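Local coordinates for major capsid protein (Faustovirus, PDB 5J7O) that serves as the double jelly-roll major capsid protein of Faustovirus, which assembles as a trimer and probably tiles the shell of this large DNA virus, at residues B[155-160]-B[165-170]; B[139-144]-B[148-153]; B[329-334]-B[462-467]. All coordinates share one frame; numbering follows the deposited sequence.

Contact 1: residues B[155-160]-B[165-170]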
loop_
_atom_site.group_PDB
_atom_site.type_symbol
_atom_site.label_atom_id
_atom_site.label_comp_id
_atom_site.label_asym_id
_atom_site.label_seq_id
_atom_site.Cartn_x
_atom_site.Cartn_y
_atom_site.Cartn_z
ATOM N N GLN B 155 40.140 3.493 12.927
ATOM C CA GLN B 155 39.080 2.500 12.843
ATOM C C GLN B 155 39.037 1.699 14.135
ATOM O O GLN B 155 40.082 1.343 14.690
ATOM C CB GLN B 155 39.275 1.564 11.643
ATOM C CG GLN B 155 39.025 2.227 10.298
ATOM C CD GLN B 155 39.171 1.264 9.136
ATOM O OE1 GLN B 155 40.268 0.791 8.840
ATOM N NE2 GLN B 155 38.060 0.965 8.471
ATOM N N SER B 156 37.827 1.423 14.612
ATOM C CA SER B 156 37.638 0.683 15.850
ATOM C C SER B 156 36.294 -0.031 15.795
ATOM O O SER B 156 35.553 0.067 14.812
ATOM C CB SER B 156 37.728 1.611 17.067
ATOM O OG SER B 156 36.754 2.638 17.001
ATOM N N TYR B 157 35.985 -0.760 16.864
ATOM C CA TYR B 157 34.721 -1.468 16.998
ATOM C C TYR B 157 33.945 -0.909 18.180
ATOM O O TYR B 157 34.513 -0.673 19.251
ATOM C CB TYR B 157 34.937 -2.973 17.180
ATOM C CG TYR B 157 35.583 -3.644 15.993
ATOM C CD1 TYR B 157 34.917 -3.742 14.778
ATOM C CD2 TYR B 157 36.857 -4.187 16.087
ATOM C CE1 TYR B 157 35.503 -4.357 13.690
ATOM C CE2 TYR B 157 37.451 -4.807 15.006
ATOM C CZ TYR B 157 36.769 -4.887 13.809
ATOM O OH TYR B 157 37.359 -5.502 12.728
ATOM N N VAL B 158 32.645 -0.695 17.977
ATOM C CA VAL B 158 31.761 -0.169 19.006
ATOM C C VAL B 158 30.460 -0.958 18.988
ATOM O O VAL B 158 30.128 -1.633 18.012
ATOM C CB VAL B 158 31.467 1.337 18.814
ATOM C CG1 VAL B 158 32.714 2.168 19.071
ATOM C CG2 VAL B 158 30.928 1.598 17.414
ATOM N N ASN B 159 29.726 -0.875 20.094
ATOM C CA ASN B 159 28.353 -1.352 20.133
ATOM C C ASN B 159 27.433 -0.189 19.766
ATOM O O ASN B 159 27.894 0.886 19.372
ATOM C CB ASN B 159 28.031 -1.963 21.497
ATOM C CG ASN B 159 28.400 -1.052 22.652
ATOM O OD1 ASN B 159 28.739 0.115 22.459
ATOM N ND2 ASN B 159 28.328 -1.585 23.868
ATOM N N GLN B 160 26.116 -0.386 19.883
ATOM C CA GLN B 160 25.188 0.671 19.488
ATOM C C GLN B 160 25.377 1.920 20.340
ATOM O O GLN B 160 25.317 3.044 19.826
ATOM C CB GLN B 160 23.742 0.184 19.579
ATOM C CG GLN B 160 22.746 1.225 19.081
ATOM C CD GLN B 160 21.303 0.817 19.282
ATOM O OE1 GLN B 160 20.932 0.293 20.333
ATOM N NE2 GLN B 160 20.476 1.057 18.270
ATOM N N GLN B 165 34.879 -1.824 21.729
ATOM C CA GLN B 165 34.984 -3.259 21.957
ATOM C C GLN B 165 36.404 -3.717 21.654
ATOM O O GLN B 165 36.970 -3.358 20.617
ATOM C CB GLN B 165 33.982 -4.024 21.090
ATOM C CG GLN B 165 32.543 -3.587 21.291
ATOM C CD GLN B 165 32.064 -3.808 22.711
ATOM O OE1 GLN B 165 32.003 -4.941 23.188
ATOM N NE2 GLN B 165 31.730 -2.722 23.400
ATOM N N THR B 166 36.971 -4.511 22.559
ATOM C CA THR B 166 38.338 -4.984 22.409
ATOM C C THR B 166 38.401 -6.128 21.403
ATOM O O THR B 166 37.512 -6.983 21.356
ATOM C CB THR B 166 38.892 -5.444 23.760
ATOM O OG1 THR B 166 38.693 -4.412 24.734
ATOM C CG2 THR B 166 40.380 -5.743 23.660
ATOM N N VAL B 167 39.456 -6.124 20.584
ATOM C CA VAL B 167 39.692 -7.229 19.665
ATOM C C VAL B 167 39.821 -8.525 20.451
ATOM O O VAL B 167 40.428 -8.565 21.530
ATOM C CB VAL B 167 40.946 -6.956 18.815
ATOM C CG1 VAL B 167 41.452 -8.234 18.158
ATOM C CG2 VAL B 167 40.644 -5.905 17.763
ATOM N N ALA B 168 39.220 -9.591 19.920
ATOM C CA ALA B 168 39.192 -10.938 20.483
ATOM C C ALA B 168 38.379 -11.027 21.769
ATOM O O ALA B 168 38.353 -12.096 22.392
ATOM C CB ALA B 168 40.597 -11.503 20.741
ATOM N N ALA B 169 37.727 -9.950 22.195
ATOM C CA ALA B 169 36.770 -10.046 23.284
ATOM C C ALA B 169 35.483 -10.694 22.782
ATOM O O ALA B 169 35.306 -10.937 21.587
ATOM C CB ALA B 169 36.489 -8.666 23.881
ATOM N N ALA B 170 34.571 -10.969 23.710
ATOM C CA ALA B 170 33.344 -11.672 23.365
ATOM C C ALA B 170 32.482 -10.848 22.413
ATOM O O ALA B 170 32.455 -9.615 22.469
ATOM C CB ALA B 170 32.550 -12.011 24.625
HETATM O O HOH W 1 38.297 -1.750 18.574
#
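The backbones of Tyr157 and Gln165 meet where the chain, having left strand 149-158, folds back beside the strand's end, with Tyr157 CA 5.3 Å from Gln165 CA. One direct hydrogen bond joins them: Gln165 N donates to Tyr157 O over 2.8 Å, nearly straight at 166°. Water 1 supplies a second link, accepting from Tyr157 N and donating to Gln165 O, so both backbone polar groups of Tyr157 are paired with Gln165, one directly and one through solvent. The side chains of the same two residues start out close together, Tyr157 CB lying 4.2 Å from Gln165 CB. Beyond that they diverge. The tyrosine suits its buried place because its side chain packs on Val119, Leu122 and Leu342 while its OH reaches the carbonyl of Ala121; Val167 CG2 comes up to the ring's edge, 4.4 Å from Tyr157 CE2. Gln165 turns the other way. Bent at chi2 (-61°), it lays CG against the Val158 backbone, 4.1 Å from Val158 C, and brings its amide to that of Asn159, with Gln165 NE2 3.6 Å from Asn159 ND2. The two side chains cross at about a right angle, and the amide planes are 32° apart. Their polar ends are served from the intervening loop: Gln165 NE2 donates to Thr163 O, and Asn159 OD1 accepts weak bonds from Gly162 N and Thr163 N. Thr166 to Ala169 form a type II turn, with Ala168 at the positive-phi position. The direct grip across this contact is therefore mostly backbone chemistry, one direct bond and one through a water, while the Gln165 amide bonds the connecting loop and the Tyr157 side chain packs against neighbouring loops and strand 341-351.

Contact 2: residues B[139-144]-B[148-153]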
loop_
_atom_site.group_PDB
_atom_site.type_symbol
_atom_site.label_atom_id
_atom_site.label_comp_id
_atom_site.label_asym_id
_atom_site.label_seq_id
_atom_site.Cartn_x
_atom_site.Cartn_y
_atom_site.Cartn_z
ATOM N N VAL B 139 45.295 2.956 13.970
ATOM C CA VAL B 139 45.496 4.357 13.622
ATOM C C VAL B 139 46.625 4.460 12.607
ATOM O O VAL B 139 47.686 3.850 12.785
ATOM C CB VAL B 139 45.808 5.215 14.865
ATOM C CG1 VAL B 139 46.156 6.640 14.459
ATOM C CG2 VAL B 139 44.627 5.211 15.823
ATOM N N SER B 140 46.391 5.225 11.542
ATOM C CA SER B 140 47.414 5.572 10.568
ATOM C C SER B 140 47.195 7.018 10.150
ATOM O O SER B 140 46.220 7.659 10.549
ATOM C CB SER B 140 47.382 4.639 9.352
ATOM O OG SER B 140 46.098 4.617 8.749
ATOM N N ALA B 141 48.108 7.534 9.330
ATOM C CA ALA B 141 48.035 8.933 8.938
ATOM C C ALA B 141 48.699 9.140 7.585
ATOM O O ALA B 141 49.497 8.319 7.125
ATOM C CB ALA B 141 48.684 9.841 9.988
ATOM N N THR B 142 48.358 10.262 6.954
ATOM C CA THR B 142 48.979 10.696 5.707
ATOM C C THR B 142 49.439 12.137 5.881
ATOM O O THR B 142 48.612 13.038 6.059
ATOM C CB THR B 142 48.016 10.579 4.522
ATOM O OG1 THR B 142 47.776 9.197 4.229
ATOM C CG2 THR B 142 48.604 11.262 3.290
ATOM N N GLU B 143 50.750 12.351 5.839
ATOM C CA GLU B 143 51.288 13.697 5.930
ATOM C C GLU B 143 51.038 14.462 4.634
ATOM O O GLU B 143 50.807 13.881 3.570
ATOM C CB GLU B 143 52.788 13.663 6.225
ATOM C CG GLU B 143 53.164 13.066 7.569
ATOM C CD GLU B 143 54.667 13.018 7.774
ATOM O OE1 GLU B 143 55.406 13.373 6.830
ATOM O OE2 GLU B 143 55.110 12.629 8.874
ATOM N N ASN B 144 51.087 15.791 4.736
ATOM C CA ASN B 144 50.976 16.648 3.553
ATOM C C ASN B 144 51.587 18.005 3.922
ATOM O O ASN B 144 50.881 18.915 4.356
ATOM C CB ASN B 144 49.539 16.793 3.085
ATOM C CG ASN B 144 49.435 17.413 1.702
ATOM O OD1 ASN B 144 50.190 18.320 1.352
ATOM N ND2 ASN B 144 48.492 16.920 0.907
ATOM N N GLY B 148 49.606 21.599 4.402
ATOM C CA GLY B 148 49.429 21.765 5.829
ATOM C C GLY B 148 48.310 20.938 6.414
ATOM O O GLY B 148 47.864 21.219 7.531
ATOM N N VAL B 149 47.837 19.927 5.692
ATOM C CA VAL B 149 46.742 19.075 6.138
ATOM C C VAL B 149 47.323 17.759 6.635
ATOM O O VAL B 149 47.986 17.035 5.882
ATOM C CB VAL B 149 45.721 18.834 5.015
ATOM C CG1 VAL B 149 44.731 17.753 5.423
ATOM C CG2 VAL B 149 44.990 20.123 4.675
ATOM N N TYR B 150 47.078 17.456 7.905
ATOM C CA TYR B 150 47.418 16.173 8.501
ATOM C C TYR B 150 46.147 15.335 8.548
ATOM O O TYR B 150 45.181 15.706 9.224
ATOM C CB TYR B 150 48.007 16.373 9.899
ATOM C CG TYR B 150 48.453 15.115 10.614
ATOM C CD1 TYR B 150 49.595 14.431 10.218
ATOM C CD2 TYR B 150 47.748 14.633 11.710
ATOM C CE1 TYR B 150 50.012 13.290 10.880
ATOM C CE2 TYR B 150 48.156 13.493 12.378
ATOM C CZ TYR B 150 49.289 12.826 11.960
ATOM O OH TYR B 150 49.696 11.691 12.624
ATOM N N THR B 151 46.136 14.227 7.812
ATOM C CA THR B 151 44.955 13.384 7.676
ATOM C C THR B 151 45.138 12.132 8.523
ATOM O O THR B 151 46.054 11.341 8.278
ATOM C CB THR B 151 44.709 13.015 6.212
ATOM O OG1 THR B 151 44.582 14.211 5.434
ATOM C CG2 THR B 151 43.434 12.197 6.080
ATOM N N LEU B 152 44.263 11.953 9.510
ATOM C CA LEU B 152 44.373 10.881 10.492
ATOM C C LEU B 152 43.215 9.908 10.309
ATOM O O LEU B 152 42.048 10.304 10.391
ATOM C CB LEU B 152 44.379 11.447 11.911
ATOM C CG LEU B 152 44.702 10.472 13.044
ATOM C CD1 LEU B 152 46.185 10.136 13.058
ATOM C CD2 LEU B 152 44.259 11.041 14.384
ATOM N N TYR B 153 43.541 8.638 10.075
ATOM C CA TYR B 153 42.557 7.582 9.887
ATOM C C TYR B 153 42.512 6.711 11.134
ATOM O O TYR B 153 43.543 6.185 11.566
ATOM C CB TYR B 153 42.895 6.722 8.666
ATOM C CG TYR B 153 43.153 7.496 7.391
ATOM C CD1 TYR B 153 44.411 8.013 7.112
ATOM C CD2 TYR B 153 42.143 7.693 6.459
ATOM C CE1 TYR B 153 44.655 8.715 5.946
ATOM C CE2 TYR B 153 42.377 8.392 5.288
ATOM C CZ TYR B 153 43.635 8.900 5.037
ATOM O OH TYR B 153 43.872 9.598 3.875
HETATM O O HOH W 2 44.533 3.413 10.323
HETATM O O HOH W 3 46.980 14.901 4.797
HETATM O O HOH W 4 46.289 8.565 2.437
#
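The two arms of a β-hairpin, strands 138-142 and 149-158, run antiparallel here, with Ser140 facing Tyr153 and Thr142 facing Thr151 as hydrogen-bonded pairs. Ser140 N donates to Tyr153 O at 3.0 Å and Tyr153 N returns the bond to Ser140 O. In the second pair Thr142 N reaches Thr151 O at 2.9 Å, whereas the return bond from Thr151 N to Thr142 O is longer, 3.3 Å. Between them Ala141 and Leu152 form a non-hydrogen-bonded pair, and Ala141 CA adds a CH···O contact to Thr151 O. The small alanine lets large neighbours close over it: Tyr150 inclines its ring so that CZ comes 3.6 Å from Ala141 CB, its OH being held by Asp130. Leu152, with CG opposite its backbone N (chi1 -171°), swings CD1 back to meet Val139 CG1 at 3.8 Å.

Within the mixed sheet the hairpin lies toward one margin, between strands 131-133 and 341-351 of the double jelly-roll chain. On the face carrying Ser140, Thr142 and Tyr153, the tyrosine ring crosses the threonine at a slant, with its edge at CE1 3.6 Å from Thr142 OG1, and it also packs on Leu254 of the third subunit. Ser140 OG accepts from Ile126 N and Gly127 N. Toward the turn water 3 bridges the two strands, donating to Thr142 O and Val149 O while accepting from Thr151 OG1. There Gly148, at a positive phi of 76°, turns its N to Asn144 O at 3.0 Å, and Asn144 OD1 takes the N-H of Ser147.

Contact 3: residues B[329-334]-B[462-467]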
loop_
_atom_site.group_PDB
_atom_site.type_symbol
_atom_site.label_atom_id
_atom_site.label_comp_id
_atom_site.label_asym_id
_atom_site.label_seq_id
_atom_site.Cartn_x
_atom_site.Cartn_y
_atom_site.Cartn_z
ATOM N N GLN B 329 18.724 -26.435 6.959
ATOM C CA GLN B 329 18.624 -25.293 7.864
ATOM C C GLN B 329 19.435 -24.109 7.353
ATOM O O GLN B 329 19.027 -22.953 7.512
ATOM C CB GLN B 329 19.086 -25.684 9.267
ATOM C CG GLN B 329 18.874 -24.589 10.305
ATOM C CD GLN B 329 19.791 -24.725 11.505
ATOM O OE1 GLN B 329 20.908 -25.234 11.394
ATOM N NE2 GLN B 329 19.324 -24.269 12.661
ATOM N N SER B 330 20.584 -24.379 6.731
ATOM C CA SER B 330 21.483 -23.321 6.285
ATOM C C SER B 330 20.901 -22.468 5.164
ATOM O O SER B 330 21.483 -21.427 4.842
ATOM C CB SER B 330 22.816 -23.927 5.842
ATOM O OG SER B 330 22.614 -25.092 5.062
ATOM N N ASN B 331 19.784 -22.875 4.563
ATOM C CA ASN B 331 19.104 -22.069 3.557
ATOM C C ASN B 331 17.890 -21.336 4.111
ATOM O O ASN B 331 17.243 -20.588 3.372
ATOM C CB ASN B 331 18.678 -22.944 2.374
ATOM C CG ASN B 331 19.851 -23.397 1.531
ATOM O OD1 ASN B 331 20.860 -22.699 1.425
ATOM N ND2 ASN B 331 19.724 -24.570 0.921
ATOM N N ILE B 332 17.569 -21.527 5.389
ATOM C CA ILE B 332 16.401 -20.920 6.007
ATOM C C ILE B 332 16.794 -19.900 7.070
ATOM O O ILE B 332 16.203 -18.820 7.147
ATOM C CB ILE B 332 15.479 -22.007 6.601
ATOM C CG1 ILE B 332 15.014 -22.969 5.506
ATOM C CG2 ILE B 332 14.291 -21.378 7.315
ATOM C CD1 ILE B 332 14.274 -22.293 4.376
ATOM N N LEU B 333 17.791 -20.222 7.889
ATOM C CA LEU B 333 18.214 -19.392 9.008
ATOM C C LEU B 333 19.633 -18.907 8.752
ATOM O O LEU B 333 20.495 -19.693 8.345
ATOM C CB LEU B 333 18.142 -20.184 10.315
ATOM C CG LEU B 333 18.383 -19.452 11.631
ATOM C CD1 LEU B 333 17.226 -18.517 11.944
ATOM C CD2 LEU B 333 18.583 -20.463 12.743
ATOM N N PHE B 334 19.878 -17.620 8.991
ATOM C CA PHE B 334 21.139 -17.005 8.609
ATOM C C PHE B 334 21.705 -16.151 9.733
ATOM O O PHE B 334 20.970 -15.571 10.537
ATOM C CB PHE B 334 20.985 -16.142 7.353
ATOM C CG PHE B 334 20.660 -16.927 6.121
ATOM C CD1 PHE B 334 19.352 -17.272 5.829
ATOM C CD2 PHE B 334 21.665 -17.325 5.255
ATOM C CE1 PHE B 334 19.050 -17.998 4.697
ATOM C CE2 PHE B 334 21.368 -18.051 4.118
ATOM C CZ PHE B 334 20.058 -18.388 3.840
ATOM N N THR B 462 25.950 -13.119 0.544
ATOM C CA THR B 462 25.494 -12.726 1.870
ATOM C C THR B 462 24.083 -12.155 1.859
ATOM O O THR B 462 23.498 -11.973 2.932
ATOM C CB THR B 462 26.459 -11.710 2.484
ATOM O OG1 THR B 462 26.524 -10.544 1.653
ATOM C CG2 THR B 462 27.850 -12.313 2.613
ATOM N N TYR B 463 23.530 -11.864 0.682
ATOM C CA TYR B 463 22.138 -11.462 0.542
ATOM C C TYR B 463 21.266 -12.584 -0.008
ATOM O O TYR B 463 20.160 -12.320 -0.495
ATOM C CB TYR B 463 22.029 -10.219 -0.343
ATOM C CG TYR B 463 22.391 -8.930 0.360
ATOM C CD1 TYR B 463 23.709 -8.497 0.426
ATOM C CD2 TYR B 463 21.414 -8.144 0.958
ATOM C CE1 TYR B 463 24.044 -7.320 1.069
ATOM C CE2 TYR B 463 21.740 -6.964 1.602
ATOM C CZ TYR B 463 23.055 -6.557 1.655
ATOM O OH TYR B 463 23.383 -5.384 2.296
ATOM N N GLN B 464 21.744 -13.832 0.056
ATOM C CA GLN B 464 20.939 -14.962 -0.398
ATOM C C GLN B 464 19.643 -15.075 0.390
ATOM O O GLN B 464 18.618 -15.497 -0.159
ATOM C CB GLN B 464 21.730 -16.266 -0.280
ATOM C CG GLN B 464 20.982 -17.475 -0.825
ATOM C CD GLN B 464 21.365 -18.771 -0.141
ATOM O OE1 GLN B 464 20.894 -19.845 -0.516
ATOM N NE2 GLN B 464 22.217 -18.677 0.872
ATOM N N TRP B 465 19.667 -14.701 1.673
ATOM C CA TRP B 465 18.454 -14.696 2.485
ATOM C C TRP B 465 17.343 -13.868 1.850
ATOM O O TRP B 465 16.162 -14.111 2.127
ATOM C CB TRP B 465 18.765 -14.162 3.885
ATOM C CG TRP B 465 19.155 -12.715 3.894
ATOM C CD1 TRP B 465 20.409 -12.203 3.738
ATOM C CD2 TRP B 465 18.283 -11.592 4.072
ATOM N NE1 TRP B 465 20.374 -10.831 3.807
ATOM C CE2 TRP B 465 19.078 -10.431 4.011
ATOM C CE3 TRP B 465 16.906 -11.456 4.276
ATOM C CZ2 TRP B 465 18.543 -9.151 4.146
ATOM C CZ3 TRP B 465 16.378 -10.186 4.410
ATOM C CH2 TRP B 465 17.195 -9.051 4.345
ATOM N N ARG B 466 17.696 -12.895 1.015
ATOM C CA ARG B 466 16.747 -12.011 0.346
ATOM C C ARG B 466 16.604 -12.289 -1.143
ATOM O O ARG B 466 15.492 -12.238 -1.672
ATOM C CB ARG B 466 17.174 -10.552 0.545
ATOM C CG ARG B 466 16.247 -9.521 -0.064
ATOM C CD ARG B 466 16.962 -8.189 -0.207
ATOM N NE ARG B 466 17.999 -8.245 -1.234
ATOM C CZ ARG B 466 18.936 -7.319 -1.406
ATOM N NH1 ARG B 466 18.980 -6.259 -0.609
ATOM N NH2 ARG B 466 19.836 -7.454 -2.369
ATOM N N ASP B 467 17.705 -12.596 -1.831
ATOM C CA ASP B 467 17.696 -12.713 -3.284
ATOM C C ASP B 467 17.173 -14.051 -3.791
ATOM O O ASP B 467 16.980 -14.192 -5.003
ATOM C CB ASP B 467 19.107 -12.500 -3.842
ATOM C CG ASP B 467 19.626 -11.096 -3.607
ATOM O OD1 ASP B 467 18.809 -10.201 -3.304
ATOM O OD2 ASP B 467 20.851 -10.887 -3.734
#
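Phe334 presents one face to Trp465, whose CB sits 4.0 Å from the ring centroid, 22° off the normal, in a CH-pi contact. At the ring's edge, near its plane, Gln464 NE2 approaches Phe334 CE2 to 3.4 Å, the amide standing steeply (81°) to the ring. Gln464 suits this place because its long chain leaves the helix with CG trans to N (chi1 -176°), stays extended beyond CG and so carries its amide to the edge of the ring. Its OE1 comes 3.5 Å from Asn331 OD1; both are acceptors, so no bond joins them. Each amide has its own partner: Arg184 donates to Gln464 OE1, and Asn331 ND2 donates to Glu327.

The contact sets the short helix 464-467 beside the start of strand 333-336, an edge strand of a small antiparallel sheet in the double jelly-roll chain. Next door in that sheet, Arg176 pairs with the Phe334 backbone and also makes a cation-pi contact with Trp465, so Arg176 touches both sides of the contact. The indole leads away from Phe334; Arg466 CB covers one of its faces, and it also packs on Arg274 of the second subunit. Within the helix Arg466 forms a salt bridge to Asp467, NE and NH2 both reaching OD1.

Contacts 2 and 1 follow one another along strand 149-158: contact 2 pairs its beginning with strand 138-142, and contact 1 meets its end, where the chain turns toward strand 170-177. Their segments adjoin in sequence, and their centres are 24 Å apart, so one strand of the mixed sheet runs through both. Contact 3 is separate and nearer the middle of the chain, its centre about 26 Å from that of contact 1 and 41 Å from that of contact 2, with nearest atoms about 15 Å and 23 Å away. It is nevertheless related to them through strand 170-177, which begins at the end of contact 1 and borders strand 333-336. Residues of all three also touch neighbouring subunits of the trimer.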